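Local coordinates for Non-ribosomal peptide synthetase (Streptomyces halstedii, PDB 3WV4), which belongs to the ANL superfamily of AMP-binding enzymes and forms part of a non-ribosomal peptide synthetase, at residues L365-E377 against G385-V397. Sequence-based numbering, arbitrary orientation.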
# COMPACT_ATOMS: atom_id res chain seq x y z
N LEU A 365 17.35 -6.74 -5.95
CA LEU A 365 17.10 -7.39 -7.25
C LEU A 365 15.72 -7.01 -7.67
O LEU A 365 14.91 -6.71 -6.83
CB LEU A 365 17.18 -8.89 -7.06
CG LEU A 365 18.56 -9.43 -6.74
CD1 LEU A 365 18.48 -10.84 -6.20
CD2 LEU A 365 19.40 -9.39 -8.01
N PRO A 366 15.43 -7.03 -8.99
CA PRO A 366 14.08 -6.81 -9.47
C PRO A 366 13.08 -7.68 -8.76
O PRO A 366 13.44 -8.74 -8.26
CB PRO A 366 14.12 -7.30 -10.90
CG PRO A 366 15.55 -7.45 -11.27
CD PRO A 366 16.33 -7.59 -10.01
N LEU A 367 11.85 -7.24 -8.70
CA LEU A 367 10.79 -8.04 -8.12
C LEU A 367 10.65 -9.27 -8.99
O LEU A 367 10.86 -9.22 -10.22
CB LEU A 367 9.48 -7.30 -8.17
CG LEU A 367 9.18 -6.09 -7.27
CD1 LEU A 367 7.67 -5.97 -7.12
CD2 LEU A 367 9.81 -6.17 -5.90
N PRO A 368 10.38 -10.41 -8.36
CA PRO A 368 10.23 -11.61 -9.19
C PRO A 368 9.16 -11.38 -10.27
O PRO A 368 8.08 -10.89 -9.95
CB PRO A 368 9.75 -12.67 -8.19
CG PRO A 368 10.24 -12.21 -6.88
CD PRO A 368 10.45 -10.73 -6.93
N GLY A 369 9.46 -11.80 -11.51
CA GLY A 369 8.54 -11.67 -12.61
C GLY A 369 8.61 -10.33 -13.31
O GLY A 369 7.72 -10.05 -14.10
N THR A 370 9.60 -9.49 -13.01
CA THR A 370 9.65 -8.14 -13.60
C THR A 370 11.03 -8.00 -14.18
O THR A 370 11.84 -8.84 -13.94
CB THR A 370 9.39 -7.05 -12.53
OG1 THR A 370 10.51 -6.95 -11.66
CG2 THR A 370 8.20 -7.42 -11.68
N THR A 371 11.28 -6.96 -14.97
CA THR A 371 12.60 -6.74 -15.57
C THR A 371 13.03 -5.31 -15.33
O THR A 371 12.24 -4.40 -15.55
CB THR A 371 12.54 -7.00 -17.10
OG1 THR A 371 12.35 -8.42 -17.30
CG2 THR A 371 13.81 -6.62 -17.77
N ILE A 372 14.28 -5.12 -14.89
CA ILE A 372 14.86 -3.82 -14.82
C ILE A 372 15.87 -3.70 -15.99
O ILE A 372 16.76 -4.54 -16.10
CB ILE A 372 15.69 -3.62 -13.52
CG1 ILE A 372 14.87 -3.70 -12.22
CG2 ILE A 372 16.45 -2.33 -13.58
CD1 ILE A 372 13.49 -3.24 -12.47
N GLU A 373 15.75 -2.68 -16.83
CA GLU A 373 16.83 -2.43 -17.82
C GLU A 373 17.32 -1.02 -17.70
O GLU A 373 16.53 -0.08 -17.46
CB GLU A 373 16.34 -2.63 -19.24
CG GLU A 373 15.94 -4.04 -19.59
CD GLU A 373 14.85 -4.03 -20.62
OE1 GLU A 373 13.80 -3.35 -20.38
OE2 GLU A 373 15.03 -4.66 -21.68
N ILE A 374 18.62 -0.87 -17.91
CA ILE A 374 19.26 0.42 -17.88
C ILE A 374 19.41 0.91 -19.34
O ILE A 374 20.06 0.25 -20.13
CB ILE A 374 20.63 0.29 -17.23
CG1 ILE A 374 20.57 -0.36 -15.85
CG2 ILE A 374 21.30 1.64 -17.08
CD1 ILE A 374 19.70 0.35 -14.85
N LEU A 375 18.79 2.04 -19.69
CA LEU A 375 18.83 2.57 -21.08
C LEU A 375 19.73 3.81 -21.26
O LEU A 375 19.85 4.61 -20.33
CB LEU A 375 17.42 2.94 -21.49
CG LEU A 375 16.44 1.76 -21.52
CD1 LEU A 375 15.15 2.11 -22.26
CD2 LEU A 375 17.07 0.51 -22.13
N ASP A 376 20.39 3.94 -22.43
CA ASP A 376 21.18 5.15 -22.78
C ASP A 376 20.26 6.28 -23.19
O ASP A 376 19.03 6.12 -23.20
CB ASP A 376 22.28 4.90 -23.87
CG ASP A 376 21.71 4.50 -25.27
OD1 ASP A 376 20.75 5.13 -25.75
OD2 ASP A 376 22.25 3.56 -25.91
N GLU A 377 20.86 7.41 -23.56
CA GLU A 377 20.11 8.57 -24.04
C GLU A 377 19.15 8.24 -25.19
O GLU A 377 18.07 8.82 -25.30
CB GLU A 377 21.10 9.64 -24.50
CG GLU A 377 20.51 11.03 -24.73
CD GLU A 377 21.34 11.86 -25.71
OE1 GLU A 377 21.47 13.09 -25.50
OE2 GLU A 377 21.85 11.28 -26.69
N GLY A 385 27.44 -2.42 -15.28
CA GLY A 385 28.42 -1.42 -14.86
C GLY A 385 28.16 -0.04 -15.43
O GLY A 385 28.58 0.95 -14.86
N GLU A 386 27.40 0.03 -16.51
CA GLU A 386 27.22 1.32 -17.22
C GLU A 386 26.01 2.07 -16.68
O GLU A 386 24.94 1.47 -16.54
CB GLU A 386 27.07 1.12 -18.73
CG GLU A 386 28.19 0.33 -19.41
CD GLU A 386 29.48 1.08 -19.56
OE1 GLU A 386 29.54 2.28 -19.20
OE2 GLU A 386 30.45 0.48 -20.07
N PRO A 387 26.16 3.38 -16.38
CA PRO A 387 25.06 4.20 -15.85
C PRO A 387 24.04 4.57 -16.91
O PRO A 387 24.38 4.78 -18.05
CB PRO A 387 25.76 5.47 -15.33
CG PRO A 387 27.23 5.18 -15.35
CD PRO A 387 27.43 4.12 -16.41
N GLY A 388 22.77 4.67 -16.52
CA GLY A 388 21.68 5.04 -17.44
C GLY A 388 20.38 5.19 -16.71
O GLY A 388 20.32 5.11 -15.49
N GLU A 389 19.32 5.43 -17.46
CA GLU A 389 18.02 5.54 -16.87
C GLU A 389 17.48 4.17 -16.45
O GLU A 389 17.35 3.24 -17.25
CB GLU A 389 17.02 6.19 -17.79
CG GLU A 389 15.78 6.51 -17.02
CD GLU A 389 14.71 7.17 -17.84
OE1 GLU A 389 14.87 7.15 -19.10
OE2 GLU A 389 13.71 7.64 -17.22
N ILE A 390 17.12 4.10 -15.18
CA ILE A 390 16.47 2.88 -14.65
C ILE A 390 15.10 2.78 -15.28
O ILE A 390 14.26 3.68 -15.14
CB ILE A 390 16.37 2.93 -13.11
CG1 ILE A 390 17.79 2.85 -12.53
CG2 ILE A 390 15.52 1.80 -12.57
CD1 ILE A 390 17.85 3.42 -11.14
N THR A 391 14.88 1.68 -15.98
CA THR A 391 13.57 1.47 -16.59
C THR A 391 13.08 0.11 -16.12
O THR A 391 13.89 -0.71 -15.70
CB THR A 391 13.51 1.58 -18.12
OG1 THR A 391 14.03 0.38 -18.74
CG2 THR A 391 14.27 2.80 -18.59
N VAL A 392 11.77 -0.10 -16.21
CA VAL A 392 11.09 -1.24 -15.64
C VAL A 392 10.00 -1.76 -16.55
O VAL A 392 9.21 -0.99 -17.11
CB VAL A 392 10.42 -0.80 -14.34
CG1 VAL A 392 9.60 -1.92 -13.75
CG2 VAL A 392 11.48 -0.32 -13.36
N THR A 393 9.89 -3.06 -16.63
CA THR A 393 8.85 -3.70 -17.39
C THR A 393 8.21 -4.85 -16.58
O THR A 393 8.89 -5.57 -15.89
CB THR A 393 9.51 -4.21 -18.70
OG1 THR A 393 9.84 -3.06 -19.49
CG2 THR A 393 8.59 -5.08 -19.46
N GLY A 394 6.90 -5.02 -16.65
CA GLY A 394 6.30 -6.17 -16.03
C GLY A 394 4.90 -5.96 -15.56
O GLY A 394 4.30 -4.89 -15.76
N PRO A 395 4.34 -6.99 -14.93
CA PRO A 395 2.92 -7.02 -14.62
C PRO A 395 2.54 -6.18 -13.42
O PRO A 395 1.42 -6.26 -12.96
CB PRO A 395 2.64 -8.51 -14.34
CG PRO A 395 3.84 -9.26 -14.85
CD PRO A 395 4.99 -8.29 -14.69
N HIS A 396 3.47 -5.39 -12.92
CA HIS A 396 3.26 -4.44 -11.81
C HIS A 396 3.21 -3.01 -12.33
O HIS A 396 2.83 -2.10 -11.59
CB HIS A 396 4.38 -4.56 -10.78
CG HIS A 396 5.76 -4.32 -11.32
ND1 HIS A 396 6.13 -4.56 -12.64
CD2 HIS A 396 6.88 -3.93 -10.69
CE1 HIS A 396 7.41 -4.29 -12.79
NE2 HIS A 396 7.89 -3.91 -11.62
N VAL A 397 3.69 -2.80 -13.58
CA VAL A 397 3.68 -1.46 -14.16
C VAL A 397 2.23 -1.04 -14.26
O VAL A 397 1.47 -1.72 -14.92
CB VAL A 397 4.27 -1.44 -15.55
CG1 VAL A 397 4.00 -0.03 -16.16
CG2 VAL A 397 5.77 -1.75 -15.48
O HOH W 1 10.93 -4.32 -11.09
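Backbone hydrogen bonds pair T371, E373 and L375 of strand 371-375 with T393, T391 and E389 of strand 388-393, and the strands run antiparallel. Each pair is bonded in both directions. The bonds between T371 and T393 are the more regular: both span 2.9 Å from N to O and lie in the carbonyl plane. Between E373 and T391 they are more bent; the N-H of E373 meets T391 O from 42° above the carbonyl plane.

A side-chain bond is added at this pair. With chi1 at 78°, T391 OG1 sits between its own backbone N and carbonyl carbon and donates to E373 O over 2.8 Å. That carbonyl therefore accepts twice from one residue, T391 N being the other donor. The methyl of T391 turns to L375, whose CG lies 3.8 Å from T391 CG2. On this same face, the carboxylate of E373 bridges to R422 and that of E389 bonds to H424 and G426.

Apolar packing marks the opposite face. I372 CD1 meets V392 CG2 at 3.7 Å, and I374 CD1 meets I390 CG1 at 3.9 Å; within each pair the side chains lie alongside, pointing the same way.

Beyond the strand ends, H396 forms a CH-pi contact: T370 CG2 stands 3.5 Å from the ring centroid, 15° off the normal. T370 OG1 bonds to L367 O across the type II turn 367-370, and a water donates to this hydroxyl while also bonding to H396 NE2.

Strand 388-393 also pairs with 422-425 and 427-431, and so links 371-375 to the rest of the sheet. The chemistry implies a two-sided hairpin, aliphatic on the I372/I390 face and mixed on the other, with T370 and H396 joined by methyl-ring contact and a shared water at the end away from the connecting loop.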